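Local coordinates for dihydropyrimidinase (Brevibacillus agri, PDB 3SFW), which probably catalyses the reversible, zinc-dependent hydrolytic ring opening of dihydropyrimidines, at residues G54-T59 with V312-C317; A184-V189 with E217-G222; D390-L395 with L431-F436. All coordinates share one frame; numbering follows the deposited sequence.

Contact 1: residues G54-T59 with V312-C317. With ZN (zinc ion), chain F.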
loop_
_atom_site.group_PDB
_atom_site.type_symbol
_atom_site.label_atom_id
_atom_site.label_comp_id
_atom_site.label_asym_id
_atom_site.label_seq_id
_atom_site.Cartn_x
_atom_site.Cartn_y
_atom_site.Cartn_z
ATOM N N GLY A 54 -34.489 -9.726 -5.347
ATOM C CA GLY A 54 -33.058 -9.941 -5.574
ATOM C C GLY A 54 -32.754 -10.197 -7.043
ATOM O O GLY A 54 -33.562 -10.739 -7.746
ATOM N N ILE A 55 -31.582 -9.754 -7.518
ATOM C CA ILE A 55 -31.150 -10.074 -8.891
ATOM C C ILE A 55 -29.832 -10.775 -8.720
ATOM O O ILE A 55 -28.921 -10.241 -8.088
ATOM C CB ILE A 55 -30.924 -8.795 -9.729
ATOM C CG1 ILE A 55 -32.238 -7.983 -9.796
ATOM C CG2 ILE A 55 -30.397 -9.168 -11.154
ATOM C CD1 ILE A 55 -32.038 -6.611 -10.459
ATOM N N ASP A 56 -29.785 -12.056 -9.104
ATOM C CA ASP A 56 -28.579 -12.852 -8.941
ATOM C C ASP A 56 -27.793 -12.876 -10.230
ATOM O O ASP A 56 -28.252 -13.438 -11.205
ATOM C CB ASP A 56 -28.960 -14.304 -8.588
ATOM C CG ASP A 56 -27.749 -15.153 -8.163
ATOM O OD1 ASP A 56 -26.593 -14.786 -8.431
ATOM O OD2 ASP A 56 -27.969 -16.226 -7.550
ATOM N N PRO A 57 -26.668 -12.153 -10.280
ATOM C CA PRO A 57 -25.947 -12.040 -11.538
ATOM C C PRO A 57 -25.043 -13.250 -11.818
ATOM O O PRO A 57 -24.173 -13.159 -12.699
ATOM C CB PRO A 57 -25.032 -10.832 -11.315
ATOM C CG PRO A 57 -24.738 -10.850 -9.796
ATOM C CD PRO A 57 -26.106 -11.282 -9.220
ATOM N N HIS A 58 -25.153 -14.309 -11.026
ATOM C CA HIS A 58 -24.147 -15.365 -11.136
ATOM C C HIS A 58 -24.756 -16.761 -11.005
ATOM O O HIS A 58 -24.749 -17.364 -9.927
ATOM C CB HIS A 58 -23.008 -15.138 -10.132
ATOM C CG HIS A 58 -21.774 -15.950 -10.416
ATOM N ND1 HIS A 58 -20.509 -15.516 -10.074
ATOM C CD2 HIS A 58 -21.608 -17.124 -11.082
ATOM C CE1 HIS A 58 -19.616 -16.402 -10.494
ATOM N NE2 HIS A 58 -20.262 -17.382 -11.111
ATOM N N THR A 59 -25.348 -17.257 -12.106
ATOM C CA THR A 59 -25.987 -18.600 -12.054
ATOM C C THR A 59 -25.502 -19.482 -13.202
ATOM O O THR A 59 -25.026 -18.980 -14.220
ATOM C CB THR A 59 -27.529 -18.526 -12.070
ATOM O OG1 THR A 59 -27.995 -18.004 -13.329
ATOM C CG2 THR A 59 -28.024 -17.526 -10.952
ATOM N N VAL A 312 -23.508 -9.156 -4.520
ATOM C CA VAL A 312 -23.408 -10.563 -4.072
ATOM C C VAL A 312 -24.184 -11.432 -5.054
ATOM O O VAL A 312 -25.387 -11.212 -5.298
ATOM C CB VAL A 312 -23.973 -10.763 -2.656
ATOM C CG1 VAL A 312 -23.964 -12.300 -2.294
ATOM C CG2 VAL A 312 -23.163 -9.984 -1.633
ATOM N N GLY A 313 -23.483 -12.391 -5.651
ATOM C CA GLY A 313 -24.130 -13.371 -6.500
ATOM C C GLY A 313 -23.978 -14.735 -5.840
ATOM O O GLY A 313 -23.232 -14.872 -4.867
ATOM N N SER A 314 -24.671 -15.751 -6.349
ATOM C CA SER A 314 -24.608 -17.087 -5.693
ATOM C C SER A 314 -23.497 -17.983 -6.277
ATOM O O SER A 314 -22.943 -18.810 -5.539
ATOM C CB SER A 314 -25.958 -17.837 -5.820
ATOM O OG SER A 314 -26.276 -18.006 -7.195
ATOM N N ASP A 315 -23.195 -17.852 -7.585
ATOM C CA ASP A 315 -22.421 -18.914 -8.319
ATOM C C ASP A 315 -23.161 -20.261 -8.132
ATOM O O ASP A 315 -22.553 -21.334 -7.910
ATOM C CB ASP A 315 -20.917 -19.006 -7.904
ATOM C CG ASP A 315 -20.071 -19.817 -8.882
ATOM O OD1 ASP A 315 -20.498 -19.976 -10.065
ATOM O OD2 ASP A 315 -18.985 -20.315 -8.443
ATOM N N HIS A 316 -24.473 -20.212 -8.270
ATOM C CA HIS A 316 -25.280 -21.447 -8.134
ATOM C C HIS A 316 -24.850 -22.423 -9.238
ATOM O O HIS A 316 -25.007 -22.134 -10.426
ATOM C CB HIS A 316 -26.766 -21.127 -8.323
ATOM C CG HIS A 316 -27.658 -22.303 -8.070
ATOM N ND1 HIS A 316 -27.719 -22.926 -6.837
ATOM C CD2 HIS A 316 -28.532 -22.948 -8.871
ATOM C CE1 HIS A 316 -28.582 -23.925 -6.898
ATOM N NE2 HIS A 316 -29.081 -23.968 -8.129
ATOM N N CYS A 317 -24.347 -23.594 -8.843
ATOM C CA CYS A 317 -23.763 -24.502 -9.830
ATOM C C CYS A 317 -23.908 -25.921 -9.177
ATOM O O CYS A 317 -22.913 -26.544 -8.808
ATOM C CB CYS A 317 -22.294 -24.095 -10.067
ATOM S SG CYS A 317 -21.518 -24.944 -11.513
HETATM ZN ZN ZN F . -19.502 -19.260 -11.807
#

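Contact 2: residues A184-V189 with E217-G222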
loop_
_atom_site.group_PDB
_atom_site.type_symbol
_atom_site.label_atom_id
_atom_site.label_comp_id
_atom_site.label_asym_id
_atom_site.label_seq_id
_atom_site.Cartn_x
_atom_site.Cartn_y
_atom_site.Cartn_z
ATOM N N ALA A 184 -11.044 -15.157 -11.656
ATOM C CA ALA A 184 -9.614 -14.799 -11.529
ATOM C C ALA A 184 -8.906 -15.782 -10.587
ATOM O O ALA A 184 -8.712 -15.492 -9.396
ATOM C CB ALA A 184 -9.451 -13.327 -11.003
ATOM N N GLU A 185 -8.420 -16.885 -11.143
ATOM C CA GLU A 185 -7.355 -17.686 -10.465
ATOM C C GLU A 185 -6.343 -18.001 -11.548
ATOM O O GLU A 185 -6.743 -18.255 -12.715
ATOM C CB GLU A 185 -7.881 -19.030 -9.939
ATOM C CG GLU A 185 -9.000 -18.941 -8.873
ATOM C CD GLU A 185 -9.536 -20.312 -8.549
ATOM O OE1 GLU A 185 -10.283 -20.890 -9.406
ATOM O OE2 GLU A 185 -9.107 -20.851 -7.487
ATOM N N ASN A 186 -5.071 -18.138 -11.155
ATOM C CA ASN A 186 -4.077 -18.489 -12.185
ATOM C C ASN A 186 -4.203 -19.962 -12.567
ATOM O O ASN A 186 -3.839 -20.865 -11.791
ATOM C CB ASN A 186 -2.655 -18.137 -11.726
ATOM C CG ASN A 186 -1.656 -18.307 -12.844
ATOM O OD1 ASN A 186 -1.491 -19.410 -13.373
ATOM N ND2 ASN A 186 -0.993 -17.236 -13.210
ATOM N N GLY A 187 -4.766 -20.225 -13.739
ATOM C CA GLY A 187 -5.018 -21.619 -14.120
ATOM C C GLY A 187 -3.760 -22.460 -14.294
ATOM O O GLY A 187 -3.840 -23.688 -14.233
ATOM N N ASP A 188 -2.640 -21.835 -14.642
ATOM C CA ASP A 188 -1.401 -22.633 -14.837
ATOM C C ASP A 188 -0.795 -23.067 -13.521
ATOM O O ASP A 188 -0.323 -24.222 -13.373
ATOM C CB ASP A 188 -0.389 -21.860 -15.652
ATOM C CG ASP A 188 -0.823 -21.717 -17.117
ATOM O OD1 ASP A 188 -1.201 -22.740 -17.740
ATOM O OD2 ASP A 188 -0.811 -20.602 -17.633
ATOM N N VAL A 189 -0.816 -22.168 -12.553
ATOM C CA VAL A 189 -0.366 -22.516 -11.197
ATOM C C VAL A 189 -1.248 -23.634 -10.681
ATOM O O VAL A 189 -0.752 -24.619 -10.150
ATOM C CB VAL A 189 -0.494 -21.286 -10.216
ATOM C CG1 VAL A 189 -0.364 -21.770 -8.717
ATOM C CG2 VAL A 189 0.548 -20.254 -10.540
ATOM N N GLU A 217 -5.395 -16.562 -6.711
ATOM C CA GLU A 217 -6.560 -15.721 -6.983
ATOM C C GLU A 217 -6.108 -14.281 -6.961
ATOM O O GLU A 217 -6.469 -13.479 -7.837
ATOM C CB GLU A 217 -7.668 -15.960 -5.962
ATOM C CG GLU A 217 -8.805 -14.952 -6.128
ATOM C CD GLU A 217 -9.934 -15.134 -5.125
ATOM O OE1 GLU A 217 -10.157 -16.245 -4.603
ATOM O OE2 GLU A 217 -10.667 -14.172 -4.925
ATOM N N GLY A 218 -5.279 -13.921 -5.989
ATOM C CA GLY A 218 -4.760 -12.544 -5.957
ATOM C C GLY A 218 -4.028 -12.210 -7.266
ATOM O O GLY A 218 -4.166 -11.096 -7.822
ATOM N N GLU A 219 -3.143 -13.104 -7.682
ATOM C CA GLU A 219 -2.348 -12.822 -8.887
ATOM C C GLU A 219 -3.229 -12.589 -10.129
ATOM O O GLU A 219 -3.094 -11.584 -10.831
ATOM C CB GLU A 219 -1.364 -13.959 -9.182
ATOM C CG GLU A 219 -0.420 -13.651 -10.388
ATOM C CD GLU A 219 -1.104 -13.825 -11.730
ATOM O OE1 GLU A 219 -1.851 -14.824 -11.924
ATOM O OE2 GLU A 219 -0.953 -12.886 -12.570
ATOM N N ALA A 220 -4.192 -13.463 -10.332
ATOM C CA ALA A 220 -5.035 -13.335 -11.537
ATOM C C ALA A 220 -5.928 -12.106 -11.426
ATOM O O ALA A 220 -6.246 -11.463 -12.433
ATOM C CB ALA A 220 -5.867 -14.611 -11.740
ATOM N N THR A 221 -6.387 -11.808 -10.201
ATOM C CA THR A 221 -7.166 -10.559 -9.999
ATOM C C THR A 221 -6.303 -9.376 -10.414
ATOM O O THR A 221 -6.759 -8.472 -11.141
ATOM C CB THR A 221 -7.622 -10.430 -8.503
ATOM O OG1 THR A 221 -8.454 -11.559 -8.199
ATOM C CG2 THR A 221 -8.394 -9.140 -8.311
ATOM N N GLY A 222 -5.075 -9.311 -9.896
ATOM C CA GLY A 222 -4.200 -8.182 -10.256
ATOM C C GLY A 222 -3.908 -8.089 -11.757
ATOM O O GLY A 222 -3.765 -6.987 -12.301
#

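Contact 3: residues D390-L395 with L431-F436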
loop_
_atom_site.group_PDB
_atom_site.type_symbol
_atom_site.label_atom_id
_atom_site.label_comp_id
_atom_site.label_asym_id
_atom_site.label_seq_id
_atom_site.Cartn_x
_atom_site.Cartn_y
_atom_site.Cartn_z
ATOM N N ASP A 390 -40.632 -2.515 -13.092
ATOM C CA ASP A 390 -41.387 -3.795 -13.051
ATOM C C ASP A 390 -41.710 -4.080 -11.584
ATOM O O ASP A 390 -40.884 -3.857 -10.687
ATOM C CB ASP A 390 -40.520 -4.931 -13.600
ATOM C CG ASP A 390 -40.444 -4.954 -15.109
ATOM O OD1 ASP A 390 -41.011 -4.043 -15.780
ATOM O OD2 ASP A 390 -39.729 -5.849 -15.646
ATOM N N ALA A 391 -42.907 -4.616 -11.340
ATOM C CA ALA A 391 -43.351 -4.888 -10.007
ATOM C C ALA A 391 -42.737 -6.229 -9.586
ATOM O O ALA A 391 -43.426 -7.245 -9.544
ATOM C CB ALA A 391 -44.898 -4.964 -10.009
ATOM N N ASP A 392 -41.448 -6.197 -9.264
ATOM C CA ASP A 392 -40.688 -7.391 -8.879
ATOM C C ASP A 392 -40.341 -7.150 -7.412
ATOM O O ASP A 392 -39.474 -6.298 -7.073
ATOM C CB ASP A 392 -39.375 -7.487 -9.686
ATOM C CG ASP A 392 -39.570 -7.951 -11.127
ATOM O OD1 ASP A 392 -40.698 -7.833 -11.691
ATOM O OD2 ASP A 392 -38.532 -8.316 -11.724
ATOM N N ILE A 393 -41.161 -7.714 -6.532
ATOM C CA ILE A 393 -41.191 -7.301 -5.156
ATOM C C ILE A 393 -41.241 -8.538 -4.257
ATOM O O ILE A 393 -41.946 -9.506 -4.551
ATOM C CB ILE A 393 -42.453 -6.419 -4.904
ATOM C CG1 ILE A 393 -42.332 -5.144 -5.733
ATOM C CG2 ILE A 393 -42.617 -6.085 -3.337
ATOM C CD1 ILE A 393 -43.605 -4.298 -5.736
ATOM N N VAL A 394 -40.524 -8.470 -3.138
ATOM C CA VAL A 394 -40.531 -9.543 -2.142
ATOM C C VAL A 394 -41.175 -9.031 -0.869
ATOM O O VAL A 394 -40.810 -7.954 -0.370
ATOM C CB VAL A 394 -39.094 -10.008 -1.842
ATOM C CG1 VAL A 394 -39.096 -11.059 -0.737
ATOM C CG2 VAL A 394 -38.467 -10.574 -3.119
ATOM N N LEU A 395 -42.133 -9.800 -0.323
ATOM C CA LEU A 395 -42.632 -9.529 0.998
ATOM C C LEU A 395 -41.827 -10.383 1.969
ATOM O O LEU A 395 -41.849 -11.619 1.868
ATOM C CB LEU A 395 -44.128 -9.905 1.089
ATOM C CG LEU A 395 -45.100 -9.148 0.169
ATOM C CD1 LEU A 395 -46.541 -9.275 0.691
ATOM C CD2 LEU A 395 -44.732 -7.766 -0.053
ATOM N N LEU A 431 -43.494 -11.362 -6.051
ATOM C CA LEU A 431 -44.118 -10.967 -7.320
ATOM C C LEU A 431 -43.052 -10.760 -8.379
ATOM O O LEU A 431 -41.963 -10.190 -8.080
ATOM C CB LEU A 431 -44.859 -9.651 -7.139
ATOM C CG LEU A 431 -46.042 -9.774 -6.153
ATOM C CD1 LEU A 431 -45.956 -8.677 -5.091
ATOM C CD2 LEU A 431 -47.403 -9.681 -6.898
ATOM N N SER A 432 -43.382 -11.163 -9.602
ATOM C CA SER A 432 -42.533 -10.925 -10.793
ATOM C C SER A 432 -43.400 -10.236 -11.862
ATOM O O SER A 432 -44.409 -10.801 -12.279
ATOM C CB SER A 432 -41.955 -12.245 -11.307
ATOM O OG SER A 432 -41.370 -12.075 -12.601
ATOM N N ARG A 433 -43.066 -9.002 -12.242
ATOM C CA ARG A 433 -43.917 -8.235 -13.173
ATOM C C ARG A 433 -45.398 -8.245 -12.747
ATOM O O ARG A 433 -46.296 -8.436 -13.556
ATOM C CB ARG A 433 -43.694 -8.701 -14.627
ATOM C CG ARG A 433 -42.401 -8.093 -15.256
ATOM C CD ARG A 433 -42.055 -8.563 -16.706
ATOM N NE ARG A 433 -41.725 -9.985 -16.763
ATOM C CZ ARG A 433 -42.605 -10.985 -16.904
ATOM N NH1 ARG A 433 -43.838 -10.773 -17.346
ATOM N NH2 ARG A 433 -42.174 -12.245 -16.766
ATOM N N GLY A 434 -45.620 -8.053 -11.453
ATOM C CA GLY A 434 -46.958 -7.846 -10.893
ATOM C C GLY A 434 -47.763 -9.138 -10.700
ATOM O O GLY A 434 -48.883 -9.092 -10.204
ATOM N N ALA A 435 -47.215 -10.278 -11.118
ATOM C CA ALA A 435 -47.887 -11.560 -10.862
ATOM C C ALA A 435 -47.179 -12.313 -9.761
ATOM O O ALA A 435 -45.950 -12.415 -9.756
ATOM C CB ALA A 435 -47.958 -12.434 -12.170
ATOM N N PHE A 436 -47.947 -12.957 -8.886
ATOM C CA PHE A 436 -47.328 -13.759 -7.828
ATOM C C PHE A 436 -46.622 -14.960 -8.423
ATOM O O PHE A 436 -47.183 -15.625 -9.331
ATOM C CB PHE A 436 -48.373 -14.251 -6.846
ATOM C CG PHE A 436 -48.812 -13.210 -5.858
ATOM C CD1 PHE A 436 -50.041 -12.580 -6.015
ATOM C CD2 PHE A 436 -48.004 -12.896 -4.763
ATOM C CE1 PHE A 436 -50.434 -11.590 -5.108
ATOM C CE2 PHE A 436 -48.382 -11.949 -3.853
ATOM C CZ PHE A 436 -49.608 -11.311 -3.997
HETATM O O HOH W 1 -38.898 -10.973 -12.641
#

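Contact 1: residues G54-T59 with V312-C317
In the two-zinc active site, H58 and D315 meet at one zinc ion, which H58 NE2 binds at 2.1 Å and D315 OD1 at the same distance; H60 and the carboxylated K150 complete its protein ligands. The two side chains run side by side in the same direction, with ring and carboxylate planes 47° apart. H58 NE2 and D315 OD1 stand 2.8 Å from each other because they share the metal, not through a hydrogen bond. D315 CB sits over one face of the imidazole in a CH-pi contact, 3.7 Å from the centroid of the H58 ring. With CG anti to the backbone N (chi1 -165°), the H58 ring lies alongside D315 and NE2 reaches the zinc; E262, bonded to ND1, helps fix its rotation. The HxH motif of H58 and H60 straddles the end of strand 49-59, and the loop after strand 311-312 brings D315 beside it, as expected where the first and last strands of an amidohydrolase TIM barrel come together. Away from the zinc, D56 ties the two segments together. Its OD1 accepts from H58 N at 3.0 Å, forming an Asx turn, and from S314 N, also 3.0 Å away from D56 OD1, the two donors arriving from opposite faces of the carboxylate. The other oxygen, OD2, takes a very short bond from S314 OG. H58 O receives two weak bonds, from D315 N and H316 N. P57 CD packs 4.0 Å from G313 CA.

Contact 2: residues A184-V189 with E217-G222
N186 and E219 join the N-cap of helix 187-199 to the flank of helix 214-230. CG of N186 is anti to its backbone N (chi1 -172°), and the two ends of the amide then do different work. OD1 caps the helix, accepting from V189 N at 3.0 Å in a nearly straight bond and more weakly from D188 N. ND2 gives a hydrogen to E219 OE1 over 2.9 Å, with an N-H...O angle of 168°. That oxygen lies almost in the amide plane, but N186 ND2 meets it from above the carboxylate plane. The E219 chain bends about its CB-CG bond, which brings OE1 to N186, and R223 forms a salt bridge with the same OE1. D163 of the second subunit also bonds N186 ND2. Next to this polar link the fit is close: A220 CB presses against the backbone, 3.4 Å from E185 C, and A184 CB lies 3.9 Å from A220 CB. E185 turns away to H183, a zinc ligand, and to R212, while the extended E217 leads to R292 and S241. A184 CB also packs 3.5 Å from T221 OG1, whose hydroxyl hydrogen bonds to E217 O at 2.8 Å.

Contact 3: residues D390-L395 with L431-F436
I393 and L431 form the close-packed end of this contact as an antiparallel hydrogen-bonded pair: L431 N donates to I393 O at 2.8 Å and I393 N to L431 O at 3.0 Å. On their shared face L431 CD1 lies 4.2 Å from I393 CB, while L431 CD2 sits over the centre of the F436 ring. Past this pair, polar bonds take over. G434 N bonds to A391 O, and D392 OD1 accepts R433 N at 2.7 Å, on the anti side but 33° out of the carboxylate plane. CG of D392 is anti to the carbonyl carbon (chi1 -76°), which turns OD1 to R433 N. A water bridges S432 OG and D392 OD2, which also forms a salt bridge with K382. An alanine in place of D392 would probably leave R433 N and this water without their acceptor and K382 without one of its counter-charges. The looser, solvent side is at partly exposed R433, whose CG lies 3.5 Å from D390 OD2, itself salt-bridged to K382, while its guanidinium goes on to E26, D119 and the carbonyl of A449. S432 to A435 make a type I' turn, the arrangement of a tight two-residue beta hairpin.

In the fold
Contact 1 lies at the centre of the chain; contacts 2 and 3, also largely buried, have centres about 20 and 19 Å from it on opposite sides, about 39 Å from each other, and contact 3 has the partly exposed R433. Contacts 1 and 3 reach the same sheet, where strands 49-59 and 393-403 are antiparallel neighbours, and their nearest atoms come to about 5 Å. Contact 2 falls in the sequence between the two segments of contact 1 and lies near the other zinc, E185 bonding to its ligand H183. The chemistry follows position: zinc ligation and carboxylate hydrogen bonds in contact 1, helix capping with small alanine packing beside a second subunit in contact 2, and backbone pairing with a water-bridged, charged turn in contact 3.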